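PDB 3TCS: racemase, putative from Roseobacter denitrificans, which binds magnesium and is probably a hydro-lyase or racemase of the mandelate racemase branch of the enolase superfamily. Local coordinates for residues W50-A58 / Y99-V107. Residues are numbered along the deposited sequence; the frame is centred on the assembly and turned at random.
Sequences WGQVSTYHA and YLRRAMAGV
In the N-terminal capping domain of this enolase-superfamily fold, strand 48-52 runs out beside helix 98-119, and the loop that follows bends over R102 toward the active-site side, where the Y56 side chain lies about 9 Å from bound D-alanine. Residues 50-52 and 99-107 run nearly antiparallel (161°) and very close because G106 has no side chain: its CA approaches Q52 O at 3.3 Å in a CA-H...O contact, while a CB there would collide with V53 CG1. V53 sets its CB 3.4 Å from R102 O. From the helix, R102 reaches along S54, its CG 3.7 Å from S54 CB, and the chain stays extended to NE (chi2 173°, chi3 179°), which carries the guanidinium to the loop, with T55 O and a water at its edge. There NH1 has T55 O at 3.0 Å and donates to the water (NH1 to the water oxygen 3.1 Å), which lies 2.7 Å from both S54 O and Y56 O. S98 fixes NE, and K94 O of the second subunit takes NH2. A leucine in place of R102 would probably leave this water and the K94 carbonyl without their donor and free the loop to shift. Farther along, Y99 OH meets H57 CB at 3.5 Å.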
loop_
_atom_site.group_PDB
_atom_site.type_symbol
_atom_site.label_atom_id
_atom_site.label_comp_id
_atom_site.label_asym_id
_atom_site.label_seq_id
_atom_site.Cartn_x
_atom_site.Cartn_y
_atom_site.Cartn_z
ATOM N N TRP B 50 5.672 -24.913 -5.220
ATOM C CA TRP B 50 6.592 -23.912 -4.694
ATOM C C TRP B 50 6.484 -22.569 -5.405
ATOM O O TRP B 50 6.448 -22.505 -6.631
ATOM C CB TRP B 50 8.037 -24.402 -4.814
ATOM C CG TRP B 50 8.428 -25.417 -3.786
ATOM C CD1 TRP B 50 8.240 -26.770 -3.844
ATOM C CD2 TRP B 50 9.075 -25.153 -2.536
ATOM N NE1 TRP B 50 8.737 -27.365 -2.706
ATOM C CE2 TRP B 50 9.254 -26.394 -1.887
ATOM C CE3 TRP B 50 9.522 -23.985 -1.902
ATOM C CZ2 TRP B 50 9.864 -26.504 -0.629
ATOM C CZ3 TRP B 50 10.129 -24.092 -0.649
ATOM C CH2 TRP B 50 10.294 -25.344 -0.028
ATOM N N GLY B 51 6.455 -21.501 -4.617
ATOM C CA GLY B 51 6.378 -20.166 -5.173
ATOM C C GLY B 51 7.337 -19.276 -4.411
ATOM O O GLY B 51 8.182 -19.759 -3.655
ATOM N N GLN B 52 7.206 -17.970 -4.590
ATOM C CA GLN B 52 8.090 -17.044 -3.907
ATOM C C GLN B 52 7.401 -15.709 -3.679
ATOM O O GLN B 52 6.657 -15.249 -4.531
ATOM C CB GLN B 52 9.346 -16.819 -4.755
ATOM C CG GLN B 52 10.355 -15.879 -4.120
ATOM C CD GLN B 52 11.344 -15.332 -5.124
ATOM O OE1 GLN B 52 12.137 -16.075 -5.709
ATOM N NE2 GLN B 52 11.301 -14.020 -5.336
ATOM N N VAL B 53 7.630 -15.091 -2.524
ATOM C CA VAL B 53 7.045 -13.776 -2.284
ATOM C C VAL B 53 8.032 -12.803 -2.925
ATOM O O VAL B 53 9.129 -13.194 -3.317
ATOM C CB VAL B 53 6.911 -13.446 -0.769
ATOM C CG1 VAL B 53 5.978 -14.438 -0.094
ATOM C CG2 VAL B 53 8.279 -13.445 -0.106
ATOM N N SER B 54 7.650 -11.541 -3.052
ATOM C CA SER B 54 8.561 -10.566 -3.638
ATOM C C SER B 54 9.831 -10.437 -2.799
ATOM O O SER B 54 9.787 -10.572 -1.581
ATOM C CB SER B 54 7.893 -9.195 -3.721
ATOM O OG SER B 54 8.814 -8.240 -4.214
ATOM N N THR B 55 10.959 -10.167 -3.450
ATOM C CA THR B 55 12.222 -9.980 -2.734
ATOM C C THR B 55 12.204 -8.635 -1.989
ATOM O O THR B 55 11.371 -7.769 -2.284
ATOM C CB THR B 55 13.421 -9.979 -3.704
ATOM O OG1 THR B 55 13.130 -9.128 -4.822
ATOM C CG2 THR B 55 13.714 -11.389 -4.201
ATOM N N TYR B 56 13.125 -8.487 -1.033
ATOM C CA TYR B 56 13.303 -7.285 -0.207
ATOM C C TYR B 56 12.382 -7.246 1.004
ATOM O O TYR B 56 11.161 -7.152 0.879
ATOM C CB TYR B 56 13.154 -6.024 -1.057
ATOM C CG TYR B 56 14.154 -6.004 -2.184
ATOM C CD1 TYR B 56 15.525 -6.008 -1.918
ATOM C CD2 TYR B 56 13.737 -6.060 -3.513
ATOM C CE1 TYR B 56 16.457 -6.080 -2.948
ATOM C CE2 TYR B 56 14.664 -6.131 -4.556
ATOM C CZ TYR B 56 16.021 -6.143 -4.263
ATOM O OH TYR B 56 16.945 -6.223 -5.280
ATOM N N HIS B 57 12.999 -7.313 2.181
ATOM C CA HIS B 57 12.286 -7.348 3.451
ATOM C C HIS B 57 11.268 -8.487 3.379
ATOM O O HIS B 57 10.140 -8.375 3.870
ATOM C CB HIS B 57 11.604 -6.002 3.742
ATOM C CG HIS B 57 12.558 -4.844 3.768
ATOM N ND1 HIS B 57 13.795 -4.916 4.370
ATOM C CD2 HIS B 57 12.460 -3.593 3.259
ATOM C CE1 HIS B 57 14.420 -3.760 4.229
ATOM N NE2 HIS B 57 13.630 -2.939 3.557
ATOM N N ALA B 58 11.692 -9.588 2.757
ATOM C CA ALA B 58 10.855 -10.775 2.589
ATOM C C ALA B 58 10.434 -11.381 3.919
ATOM O O ALA B 58 9.414 -12.067 3.998
ATOM C CB ALA B 58 11.594 -11.823 1.756
ATOM N N TYR B 99 2.782 -4.651 0.793
ATOM C CA TYR B 99 3.004 -5.863 1.579
ATOM C C TYR B 99 1.984 -6.981 1.410
ATOM O O TYR B 99 2.374 -8.137 1.243
ATOM C CB TYR B 99 3.200 -5.523 3.064
ATOM C CG TYR B 99 4.640 -5.187 3.402
ATOM C CD1 TYR B 99 5.652 -6.139 3.253
ATOM C CD2 TYR B 99 4.996 -3.913 3.848
ATOM C CE1 TYR B 99 6.986 -5.832 3.541
ATOM C CE2 TYR B 99 6.322 -3.593 4.137
ATOM C CZ TYR B 99 7.312 -4.556 3.982
ATOM O OH TYR B 99 8.619 -4.237 4.267
ATOM N N LEU B 100 0.692 -6.669 1.435
ATOM C CA LEU B 100 -0.303 -7.728 1.264
ATOM C C LEU B 100 -0.159 -8.406 -0.103
ATOM O O LEU B 100 -0.280 -9.626 -0.209
ATOM C CB LEU B 100 -1.730 -7.182 1.408
ATOM C CG LEU B 100 -2.840 -8.246 1.383
ATOM C CD1 LEU B 100 -2.863 -8.992 2.706
ATOM C CD2 LEU B 100 -4.194 -7.593 1.116
ATOM N N ARG B 101 0.095 -7.619 -1.148
ATOM C CA ARG B 101 0.238 -8.179 -2.491
ATOM C C ARG B 101 1.522 -8.979 -2.625
ATOM O O ARG B 101 1.547 -10.007 -3.294
ATOM C CB ARG B 101 0.212 -7.082 -3.560
ATOM C CG ARG B 101 -1.178 -6.594 -3.915
ATOM C CD ARG B 101 -1.737 -5.775 -2.799
ATOM N NE ARG B 101 -3.120 -5.372 -3.013
ATOM C CZ ARG B 101 -3.847 -4.783 -2.073
ATOM N NH1 ARG B 101 -3.300 -4.544 -0.890
ATOM N NH2 ARG B 101 -5.111 -4.457 -2.303
ATOM N N ARG B 102 2.593 -8.496 -2.003
ATOM C CA ARG B 102 3.873 -9.203 -2.046
ATOM C C ARG B 102 3.704 -10.590 -1.435
ATOM O O ARG B 102 4.314 -11.560 -1.888
ATOM C CB ARG B 102 4.934 -8.447 -1.243
ATOM C CG ARG B 102 5.428 -7.160 -1.876
ATOM C CD ARG B 102 6.344 -6.410 -0.912
ATOM N NE ARG B 102 6.854 -5.177 -1.506
ATOM C CZ ARG B 102 8.113 -4.988 -1.886
ATOM N NH1 ARG B 102 9.017 -5.953 -1.734
ATOM N NH2 ARG B 102 8.467 -3.830 -2.426
ATOM N N ALA B 103 2.874 -10.666 -0.398
ATOM C CA ALA B 103 2.616 -11.924 0.307
ATOM C C ALA B 103 1.702 -12.824 -0.519
ATOM O O ALA B 103 1.965 -14.020 -0.677
ATOM C CB ALA B 103 1.981 -11.638 1.673
ATOM N N MET B 104 0.623 -12.246 -1.037
ATOM C CA MET B 104 -0.317 -12.991 -1.864
ATOM C C MET B 104 0.403 -13.618 -3.055
ATOM O O MET B 104 0.080 -14.735 -3.468
ATOM C CB MET B 104 -1.413 -12.066 -2.395
ATOM C CG MET B 104 -2.366 -11.531 -1.338
ATOM S SD MET B 104 -3.381 -10.178 -1.992
ATOM C CE MET B 104 -4.084 -10.943 -3.444
ATOM N N ALA B 105 1.368 -12.888 -3.609
ATOM C CA ALA B 105 2.112 -13.369 -4.769
ATOM C C ALA B 105 2.794 -14.707 -4.500
ATOM O O ALA B 105 2.915 -15.543 -5.395
ATOM C CB ALA B 105 3.149 -12.328 -5.196
ATOM N N GLY B 106 3.243 -14.897 -3.266
ATOM C CA GLY B 106 3.916 -16.132 -2.906
ATOM C C GLY B 106 2.981 -17.327 -2.913
ATOM O O GLY B 106 3.354 -18.421 -3.346
ATOM N N VAL B 107 1.760 -17.133 -2.426
ATOM C CA VAL B 107 0.810 -18.238 -2.410
ATOM C C VAL B 107 0.335 -18.507 -3.836
ATOM O O VAL B 107 0.201 -19.659 -4.249
ATOM C CB VAL B 107 -0.402 -17.932 -1.507
ATOM C CG1 VAL B 107 -1.354 -19.128 -1.502
ATOM C CG2 VAL B 107 0.070 -17.629 -0.087
HETATM O O HOH W 1 9.046 -8.527 -0.002
#